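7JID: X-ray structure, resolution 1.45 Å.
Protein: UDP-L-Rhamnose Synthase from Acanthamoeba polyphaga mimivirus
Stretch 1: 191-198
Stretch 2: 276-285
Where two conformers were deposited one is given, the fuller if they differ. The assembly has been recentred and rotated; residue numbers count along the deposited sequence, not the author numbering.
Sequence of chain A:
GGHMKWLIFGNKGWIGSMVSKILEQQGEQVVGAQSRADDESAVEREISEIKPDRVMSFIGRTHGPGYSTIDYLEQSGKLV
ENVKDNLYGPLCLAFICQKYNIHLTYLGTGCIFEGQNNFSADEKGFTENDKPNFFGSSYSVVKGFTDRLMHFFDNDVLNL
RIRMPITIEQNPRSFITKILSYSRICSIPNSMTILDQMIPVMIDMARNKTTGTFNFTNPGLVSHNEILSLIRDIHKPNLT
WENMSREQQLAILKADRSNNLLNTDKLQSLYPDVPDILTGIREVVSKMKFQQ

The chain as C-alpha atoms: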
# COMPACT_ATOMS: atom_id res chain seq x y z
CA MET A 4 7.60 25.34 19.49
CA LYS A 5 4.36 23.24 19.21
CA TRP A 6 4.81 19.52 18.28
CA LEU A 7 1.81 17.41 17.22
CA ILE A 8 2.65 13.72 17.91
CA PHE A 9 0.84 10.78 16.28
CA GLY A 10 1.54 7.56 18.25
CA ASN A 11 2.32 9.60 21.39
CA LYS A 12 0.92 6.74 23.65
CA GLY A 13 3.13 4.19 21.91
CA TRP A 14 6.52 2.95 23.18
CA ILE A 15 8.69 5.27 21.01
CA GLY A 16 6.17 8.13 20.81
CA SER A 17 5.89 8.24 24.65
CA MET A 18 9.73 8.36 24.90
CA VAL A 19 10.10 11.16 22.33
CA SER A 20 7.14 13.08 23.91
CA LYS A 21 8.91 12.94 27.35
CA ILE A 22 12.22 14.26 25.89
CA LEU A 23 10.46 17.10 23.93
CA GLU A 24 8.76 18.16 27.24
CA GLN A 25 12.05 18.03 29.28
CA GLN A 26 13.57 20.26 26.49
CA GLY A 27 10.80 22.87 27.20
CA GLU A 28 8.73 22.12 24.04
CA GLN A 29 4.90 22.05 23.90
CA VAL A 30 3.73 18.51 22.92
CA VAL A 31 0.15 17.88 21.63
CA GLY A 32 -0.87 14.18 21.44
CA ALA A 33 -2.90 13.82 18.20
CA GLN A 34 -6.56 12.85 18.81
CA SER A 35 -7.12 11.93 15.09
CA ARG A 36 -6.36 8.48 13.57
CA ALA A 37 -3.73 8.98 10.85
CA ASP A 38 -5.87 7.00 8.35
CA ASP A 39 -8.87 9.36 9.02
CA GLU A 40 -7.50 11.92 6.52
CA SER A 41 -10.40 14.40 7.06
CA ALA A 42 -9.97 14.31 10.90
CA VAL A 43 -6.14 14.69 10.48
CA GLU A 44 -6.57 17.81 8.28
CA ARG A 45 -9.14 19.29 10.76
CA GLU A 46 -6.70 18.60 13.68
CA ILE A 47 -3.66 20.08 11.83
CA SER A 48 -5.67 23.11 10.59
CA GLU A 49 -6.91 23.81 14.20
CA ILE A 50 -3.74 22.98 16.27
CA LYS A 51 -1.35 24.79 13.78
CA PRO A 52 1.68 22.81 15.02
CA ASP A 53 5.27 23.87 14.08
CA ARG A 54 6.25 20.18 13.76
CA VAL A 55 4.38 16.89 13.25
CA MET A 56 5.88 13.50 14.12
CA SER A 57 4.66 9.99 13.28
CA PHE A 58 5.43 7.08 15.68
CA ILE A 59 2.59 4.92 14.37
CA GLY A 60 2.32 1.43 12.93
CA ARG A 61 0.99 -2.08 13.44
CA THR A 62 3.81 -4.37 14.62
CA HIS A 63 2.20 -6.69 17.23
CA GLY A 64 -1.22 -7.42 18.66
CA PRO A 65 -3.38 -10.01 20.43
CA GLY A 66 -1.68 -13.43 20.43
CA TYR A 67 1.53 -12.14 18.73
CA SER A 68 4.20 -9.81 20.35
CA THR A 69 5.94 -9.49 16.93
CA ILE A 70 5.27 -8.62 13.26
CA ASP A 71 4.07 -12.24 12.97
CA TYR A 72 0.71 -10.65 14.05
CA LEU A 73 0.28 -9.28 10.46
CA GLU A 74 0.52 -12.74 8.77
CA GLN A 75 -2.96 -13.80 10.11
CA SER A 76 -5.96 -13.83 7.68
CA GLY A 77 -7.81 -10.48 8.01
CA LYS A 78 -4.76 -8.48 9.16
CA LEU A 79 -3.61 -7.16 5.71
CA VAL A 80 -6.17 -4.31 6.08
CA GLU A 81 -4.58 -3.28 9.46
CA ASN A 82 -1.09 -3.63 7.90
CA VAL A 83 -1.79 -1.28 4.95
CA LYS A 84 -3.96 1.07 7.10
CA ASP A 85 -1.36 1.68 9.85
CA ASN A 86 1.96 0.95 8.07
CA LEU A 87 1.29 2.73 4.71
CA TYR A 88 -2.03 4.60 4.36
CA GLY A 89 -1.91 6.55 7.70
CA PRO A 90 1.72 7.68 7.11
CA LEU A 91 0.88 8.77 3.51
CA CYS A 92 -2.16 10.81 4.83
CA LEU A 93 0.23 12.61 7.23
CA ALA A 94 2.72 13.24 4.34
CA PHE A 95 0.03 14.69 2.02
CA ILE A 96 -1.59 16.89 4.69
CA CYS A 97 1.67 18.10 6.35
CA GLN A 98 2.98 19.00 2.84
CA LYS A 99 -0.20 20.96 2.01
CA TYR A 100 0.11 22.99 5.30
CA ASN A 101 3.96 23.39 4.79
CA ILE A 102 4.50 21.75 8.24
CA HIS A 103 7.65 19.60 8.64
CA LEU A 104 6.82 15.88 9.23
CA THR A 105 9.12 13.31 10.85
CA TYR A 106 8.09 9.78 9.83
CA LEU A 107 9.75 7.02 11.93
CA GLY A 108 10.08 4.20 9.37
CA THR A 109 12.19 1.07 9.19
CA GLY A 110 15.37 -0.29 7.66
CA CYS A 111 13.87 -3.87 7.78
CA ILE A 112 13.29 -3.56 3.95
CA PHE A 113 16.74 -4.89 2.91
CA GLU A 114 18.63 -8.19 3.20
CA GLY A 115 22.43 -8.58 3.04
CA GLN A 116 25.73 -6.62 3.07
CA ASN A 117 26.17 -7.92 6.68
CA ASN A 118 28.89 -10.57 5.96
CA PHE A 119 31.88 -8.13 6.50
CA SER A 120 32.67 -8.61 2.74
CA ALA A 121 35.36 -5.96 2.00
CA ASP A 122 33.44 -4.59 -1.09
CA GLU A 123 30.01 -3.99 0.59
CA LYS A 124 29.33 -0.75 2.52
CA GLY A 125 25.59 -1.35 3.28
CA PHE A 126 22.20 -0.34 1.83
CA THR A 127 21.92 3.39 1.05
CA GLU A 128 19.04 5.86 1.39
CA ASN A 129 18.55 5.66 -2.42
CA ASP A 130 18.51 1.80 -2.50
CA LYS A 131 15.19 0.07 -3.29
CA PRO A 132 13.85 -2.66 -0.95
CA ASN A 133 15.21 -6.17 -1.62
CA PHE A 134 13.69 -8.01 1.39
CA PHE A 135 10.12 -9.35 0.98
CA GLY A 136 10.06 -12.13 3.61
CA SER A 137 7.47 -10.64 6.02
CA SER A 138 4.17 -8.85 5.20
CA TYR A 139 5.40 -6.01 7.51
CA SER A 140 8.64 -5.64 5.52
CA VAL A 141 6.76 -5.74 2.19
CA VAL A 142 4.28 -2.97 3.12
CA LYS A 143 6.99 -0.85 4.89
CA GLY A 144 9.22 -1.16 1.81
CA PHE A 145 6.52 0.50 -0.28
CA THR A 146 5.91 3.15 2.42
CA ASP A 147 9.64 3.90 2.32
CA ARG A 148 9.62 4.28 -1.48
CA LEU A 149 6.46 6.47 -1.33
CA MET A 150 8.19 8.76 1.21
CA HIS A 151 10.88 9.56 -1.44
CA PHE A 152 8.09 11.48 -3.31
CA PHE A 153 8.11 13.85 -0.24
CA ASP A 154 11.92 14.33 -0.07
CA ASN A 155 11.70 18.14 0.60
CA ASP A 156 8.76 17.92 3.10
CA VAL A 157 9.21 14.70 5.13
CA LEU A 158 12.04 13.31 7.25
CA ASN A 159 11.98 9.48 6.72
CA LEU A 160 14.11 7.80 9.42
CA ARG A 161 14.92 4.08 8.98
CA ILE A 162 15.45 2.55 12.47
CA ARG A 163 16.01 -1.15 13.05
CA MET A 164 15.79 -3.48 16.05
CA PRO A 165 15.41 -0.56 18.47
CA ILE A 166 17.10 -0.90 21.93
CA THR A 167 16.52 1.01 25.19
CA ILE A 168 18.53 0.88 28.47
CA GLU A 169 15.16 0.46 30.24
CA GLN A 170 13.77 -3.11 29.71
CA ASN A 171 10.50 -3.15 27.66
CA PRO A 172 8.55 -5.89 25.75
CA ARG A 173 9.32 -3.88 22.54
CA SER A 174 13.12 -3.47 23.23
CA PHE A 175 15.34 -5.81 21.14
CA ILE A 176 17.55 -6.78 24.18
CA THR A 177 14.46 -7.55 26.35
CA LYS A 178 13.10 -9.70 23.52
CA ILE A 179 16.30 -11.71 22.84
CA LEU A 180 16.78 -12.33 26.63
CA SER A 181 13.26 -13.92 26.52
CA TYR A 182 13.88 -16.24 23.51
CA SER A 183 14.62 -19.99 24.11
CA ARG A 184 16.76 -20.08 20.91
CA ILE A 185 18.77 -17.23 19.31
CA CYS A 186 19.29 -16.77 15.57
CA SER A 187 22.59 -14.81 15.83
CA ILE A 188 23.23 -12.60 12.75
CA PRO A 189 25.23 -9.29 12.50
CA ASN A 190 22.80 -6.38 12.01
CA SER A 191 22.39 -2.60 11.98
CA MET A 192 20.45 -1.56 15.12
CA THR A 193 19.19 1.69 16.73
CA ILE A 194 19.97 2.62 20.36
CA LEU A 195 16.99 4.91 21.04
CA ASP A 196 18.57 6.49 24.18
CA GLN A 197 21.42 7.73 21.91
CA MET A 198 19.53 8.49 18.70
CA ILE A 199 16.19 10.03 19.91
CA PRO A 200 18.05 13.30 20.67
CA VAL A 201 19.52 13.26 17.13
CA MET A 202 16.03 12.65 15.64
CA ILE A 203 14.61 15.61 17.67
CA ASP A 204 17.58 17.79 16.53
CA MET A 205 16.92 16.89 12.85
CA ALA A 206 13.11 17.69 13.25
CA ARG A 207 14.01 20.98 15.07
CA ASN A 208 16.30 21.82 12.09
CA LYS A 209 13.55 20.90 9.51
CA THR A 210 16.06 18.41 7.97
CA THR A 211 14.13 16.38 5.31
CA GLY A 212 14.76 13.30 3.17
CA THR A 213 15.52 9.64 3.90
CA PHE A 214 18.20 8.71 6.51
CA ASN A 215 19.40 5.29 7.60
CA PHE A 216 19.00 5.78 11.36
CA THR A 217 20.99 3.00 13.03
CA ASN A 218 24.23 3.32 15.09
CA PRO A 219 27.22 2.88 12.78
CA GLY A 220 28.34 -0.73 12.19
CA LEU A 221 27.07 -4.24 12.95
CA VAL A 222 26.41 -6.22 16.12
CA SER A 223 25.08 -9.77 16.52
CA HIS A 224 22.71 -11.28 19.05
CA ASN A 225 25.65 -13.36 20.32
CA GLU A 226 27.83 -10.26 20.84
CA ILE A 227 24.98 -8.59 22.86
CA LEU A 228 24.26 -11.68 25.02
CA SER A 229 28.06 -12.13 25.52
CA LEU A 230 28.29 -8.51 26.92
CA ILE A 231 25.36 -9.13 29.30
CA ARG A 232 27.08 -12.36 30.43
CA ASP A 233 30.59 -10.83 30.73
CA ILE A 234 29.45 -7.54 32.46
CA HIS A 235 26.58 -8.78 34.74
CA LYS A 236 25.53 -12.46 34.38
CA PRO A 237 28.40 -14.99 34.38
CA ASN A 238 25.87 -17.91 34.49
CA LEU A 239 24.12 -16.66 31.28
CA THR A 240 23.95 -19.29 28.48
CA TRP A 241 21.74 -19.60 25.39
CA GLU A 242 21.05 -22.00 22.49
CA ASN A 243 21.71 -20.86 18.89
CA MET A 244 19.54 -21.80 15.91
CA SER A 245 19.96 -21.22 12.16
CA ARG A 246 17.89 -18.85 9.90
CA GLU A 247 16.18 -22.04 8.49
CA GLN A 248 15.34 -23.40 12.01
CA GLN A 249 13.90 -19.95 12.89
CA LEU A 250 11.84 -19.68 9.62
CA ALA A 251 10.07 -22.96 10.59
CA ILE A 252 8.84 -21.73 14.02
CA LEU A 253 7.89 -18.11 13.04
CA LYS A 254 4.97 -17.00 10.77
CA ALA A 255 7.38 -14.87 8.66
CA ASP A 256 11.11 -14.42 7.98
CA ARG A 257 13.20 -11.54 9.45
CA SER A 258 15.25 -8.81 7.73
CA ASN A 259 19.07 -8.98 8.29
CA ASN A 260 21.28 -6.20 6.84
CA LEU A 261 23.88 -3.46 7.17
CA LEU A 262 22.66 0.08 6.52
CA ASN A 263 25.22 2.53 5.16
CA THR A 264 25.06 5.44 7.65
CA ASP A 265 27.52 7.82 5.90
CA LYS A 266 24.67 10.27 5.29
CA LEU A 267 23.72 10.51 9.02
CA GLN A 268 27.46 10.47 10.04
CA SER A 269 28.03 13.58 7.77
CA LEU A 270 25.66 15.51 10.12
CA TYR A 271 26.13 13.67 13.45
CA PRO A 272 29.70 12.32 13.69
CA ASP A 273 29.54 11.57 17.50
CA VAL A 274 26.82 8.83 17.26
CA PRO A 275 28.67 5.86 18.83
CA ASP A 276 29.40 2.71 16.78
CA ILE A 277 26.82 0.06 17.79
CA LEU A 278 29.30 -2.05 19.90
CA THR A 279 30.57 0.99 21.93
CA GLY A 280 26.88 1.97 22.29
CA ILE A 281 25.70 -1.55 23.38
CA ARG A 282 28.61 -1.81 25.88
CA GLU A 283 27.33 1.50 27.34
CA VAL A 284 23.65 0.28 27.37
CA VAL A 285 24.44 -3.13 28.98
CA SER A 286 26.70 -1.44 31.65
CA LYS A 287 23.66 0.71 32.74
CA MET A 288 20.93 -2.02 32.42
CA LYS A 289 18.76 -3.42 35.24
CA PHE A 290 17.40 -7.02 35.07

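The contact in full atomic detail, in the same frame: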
# COMPACT_ATOMS: atom_id res chain seq x y z
N SER A 191 22.52 -4.02 11.64
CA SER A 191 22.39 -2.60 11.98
C SER A 191 21.24 -2.45 12.96
O SER A 191 20.10 -2.90 12.63
CB SER A 191 22.22 -1.75 10.80
OG SER A 191 23.41 -1.67 10.02
N MET A 192 21.47 -1.76 14.06
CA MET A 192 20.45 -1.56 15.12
C MET A 192 20.49 -0.11 15.60
O MET A 192 21.48 0.53 15.40
CB MET A 192 20.62 -2.51 16.30
CG MET A 192 21.01 -3.91 15.90
SD MET A 192 20.78 -5.05 17.29
CE MET A 192 21.28 -6.62 16.52
N THR A 193 19.42 0.30 16.26
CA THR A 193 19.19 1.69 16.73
C THR A 193 19.11 1.70 18.24
O THR A 193 18.18 1.12 18.79
CB THR A 193 17.88 2.23 16.15
OG1 THR A 193 17.93 2.22 14.72
CG2 THR A 193 17.64 3.68 16.55
N ILE A 194 20.07 2.38 18.91
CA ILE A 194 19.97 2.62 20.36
C ILE A 194 19.17 3.90 20.58
O ILE A 194 19.66 4.97 20.25
CB ILE A 194 21.34 2.66 21.05
CG1 ILE A 194 22.08 1.32 20.83
CG2 ILE A 194 21.10 2.95 22.52
CD1 ILE A 194 23.47 1.35 21.31
N LEU A 195 17.92 3.76 21.02
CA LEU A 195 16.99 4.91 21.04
C LEU A 195 17.47 5.94 22.07
O LEU A 195 17.30 7.12 21.80
CB LEU A 195 15.56 4.43 21.36
CG LEU A 195 14.85 3.70 20.23
CD1 LEU A 195 13.50 3.21 20.69
CD2 LEU A 195 14.70 4.58 18.99
N ASP A 196 18.07 5.52 23.18
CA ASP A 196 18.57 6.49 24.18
C ASP A 196 19.57 7.46 23.52
O ASP A 196 19.55 8.63 23.82
CB ASP A 196 19.16 5.80 25.40
CG ASP A 196 18.19 4.83 26.02
OD1 ASP A 196 17.52 5.22 27.00
OD2 ASP A 196 18.12 3.68 25.56
N GLN A 197 20.39 6.96 22.61
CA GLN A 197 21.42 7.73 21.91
C GLN A 197 20.84 8.50 20.72
O GLN A 197 21.34 9.63 20.43
CB GLN A 197 22.56 6.79 21.51
CG GLN A 197 23.31 6.31 22.73
CD GLN A 197 24.22 5.14 22.44
OE1 GLN A 197 24.53 4.87 21.28
NE2 GLN A 197 24.63 4.45 23.51
N MET A 198 19.86 7.95 20.02
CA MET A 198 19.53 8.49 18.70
C MET A 198 18.21 9.30 18.75
O MET A 198 17.99 10.05 17.82
CB MET A 198 19.55 7.38 17.65
CG MET A 198 20.90 6.71 17.60
SD MET A 198 21.17 5.67 16.13
CE MET A 198 21.28 6.95 14.88
N ASP A 276 29.55 4.02 17.47
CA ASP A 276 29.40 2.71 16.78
C ASP A 276 28.55 1.82 17.69
O ASP A 276 28.49 2.00 18.94
CB ASP A 276 30.73 2.07 16.45
CG ASP A 276 31.39 1.53 17.68
OD1 ASP A 276 31.03 0.41 18.07
OD2 ASP A 276 32.29 2.22 18.28
N ILE A 277 27.81 0.89 17.08
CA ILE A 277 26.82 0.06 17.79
C ILE A 277 27.47 -0.74 18.94
O ILE A 277 26.82 -0.95 19.99
CB ILE A 277 26.08 -0.86 16.79
CG1 ILE A 277 24.98 -1.66 17.45
CG2 ILE A 277 27.03 -1.78 16.04
CD1 ILE A 277 23.93 -0.80 18.11
N LEU A 278 28.70 -1.22 18.81
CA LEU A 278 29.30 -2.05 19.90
C LEU A 278 29.70 -1.18 21.11
O LEU A 278 29.33 -1.53 22.27
CB LEU A 278 30.47 -2.89 19.35
CG LEU A 278 30.96 -3.90 20.38
CD1 LEU A 278 29.88 -4.93 20.67
CD2 LEU A 278 32.20 -4.63 19.89
N THR A 279 30.32 -0.03 20.87
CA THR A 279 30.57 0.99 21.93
C THR A 279 29.22 1.34 22.57
O THR A 279 29.14 1.31 23.82
CB THR A 279 31.27 2.23 21.40
OG1 THR A 279 32.51 1.86 20.77
CG2 THR A 279 31.52 3.24 22.49
N GLY A 280 28.19 1.58 21.76
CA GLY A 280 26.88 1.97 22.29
C GLY A 280 26.25 0.86 23.09
O GLY A 280 25.68 1.14 24.16
N ILE A 281 26.30 -0.39 22.64
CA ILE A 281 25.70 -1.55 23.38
C ILE A 281 26.48 -1.74 24.67
O ILE A 281 25.84 -2.04 25.70
CB ILE A 281 25.74 -2.84 22.54
CG1 ILE A 281 24.80 -2.76 21.34
CG2 ILE A 281 25.41 -4.06 23.40
CD1 ILE A 281 23.36 -2.70 21.69
N ARG A 282 27.81 -1.69 24.63
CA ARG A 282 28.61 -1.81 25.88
C ARG A 282 28.07 -0.82 26.90
O ARG A 282 27.85 -1.21 28.08
CB ARG A 282 30.08 -1.52 25.63
CG ARG A 282 30.93 -1.60 26.89
CD ARG A 282 32.41 -1.60 26.59
NE ARG A 282 32.74 -2.51 25.50
CZ ARG A 282 33.07 -2.17 24.26
NH1 ARG A 282 33.36 -3.10 23.38
NH2 ARG A 282 33.14 -0.90 23.91
N GLU A 283 27.85 0.42 26.46
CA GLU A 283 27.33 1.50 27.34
C GLU A 283 25.97 1.06 27.87
O GLU A 283 25.78 1.06 29.12
CB GLU A 283 27.36 2.86 26.65
CG GLU A 283 26.71 3.96 27.49
CD GLU A 283 26.80 5.39 26.96
OE1 GLU A 283 27.64 5.66 26.08
OE2 GLU A 283 26.01 6.24 27.43
N VAL A 284 25.04 0.68 26.99
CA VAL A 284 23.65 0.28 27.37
C VAL A 284 23.70 -0.85 28.39
O VAL A 284 22.98 -0.75 29.42
CB VAL A 284 22.83 -0.11 26.11
CG1 VAL A 284 21.54 -0.88 26.40
CG2 VAL A 284 22.52 1.14 25.32
N VAL A 285 24.40 -1.93 28.09
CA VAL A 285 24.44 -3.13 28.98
C VAL A 285 25.03 -2.72 30.34
O VAL A 285 24.50 -3.21 31.36
CB VAL A 285 25.23 -4.28 28.34
CG1 VAL A 285 25.48 -5.41 29.33
CG2 VAL A 285 24.48 -4.78 27.12
O HOH W 1 23.63 5.10 26.70

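A helix can be held against a neighbouring segment without a single direct hydrogen bond between them, provided that one of its faces is shaped to receive the side chains opposite. The packing of residues 276-285 of this mimiviral UDP-L-rhamnose synthase against residues 191-198 is a compact example. The contact buries 324 Å², counting both sides, and most of it is apolar.

The helix begins with a residue that takes no part in the contact. Asp-276 points away from stretch 1 and serves as the N-cap: its OD1 accepts from Thr-279 N at 2.9 Å, and its OD2 accepts from Thr-279 OG1 at 2.5 Å. An aspartate suits this position because its short carboxylate can fold back onto a backbone NH that no preceding turn would satisfy. The cap closes the start of the helix, and the packing face begins at the next residue.

Ile-277 opens that face. Its CA-to-CB bond lies sideways to stretch 1, but with chi1 t and chi2 p the end of the side chain comes nearer. Its CD1 lies 4.1 Å from Met-192 CB and 3.9 Å from Ile-194 CD1, so one methyl touches two residues of the partner. Met-192 points its CA-to-CB bond toward the helix and contributes the base of its side chain to this buried patch. Leu-278, by contrast, points away, and Thr-279 stays clear of stretch 1.

Gly-280 is the key to the close fit. Ile-194, which sits at the N-cap position of its own helix, extends its side chain (chi1 m, chi2 t) until its CD1 is 3.3 Å from Gly-280 C. A CB on Gly-280 would point toward stretch 1 and fall 2.7 Å from Ile-194 CD1 and 2.9 Å from Gln-197 OE1, both clashes. The absence of a side chain therefore lets the isoleucine reach the helix backbone itself. With no side chain in the way, Gly-280 O lies 3.5 Å from Gln-197 NE2, a close approach rather than a hydrogen bond; this carbonyl accepts from Val-284 N at 2.9 Å within the helix.

One residue on, Ile-281 points away at its CA-to-CB bond, yet its end returns, with CD1 4.1 Å from Ile-194 CD1. Arg-282 is exposed and makes no contact.

Glu-283 brings polar character to the margin. No direct hydrogen bond joins it to Gln-197; instead, water 1 donates to Glu-283 OE2 at 2.7 Å and accepts a weak hydrogen bond from Gln-197 NE2 at 3.4 Å. Both residues are partly exposed, a setting that suits long polar side chains able to share a solvent molecule.

Val-284, a turn beyond the glycine, completes the apolar surface. Its CG2 meets Ile-194 CG2 at 3.6 Å, adding a further contact to those Ile-194 makes with Ile-277, Gly-280 and Ile-281. Beta-branched side chains fit here because they are compact and place methyl groups close to the backbone.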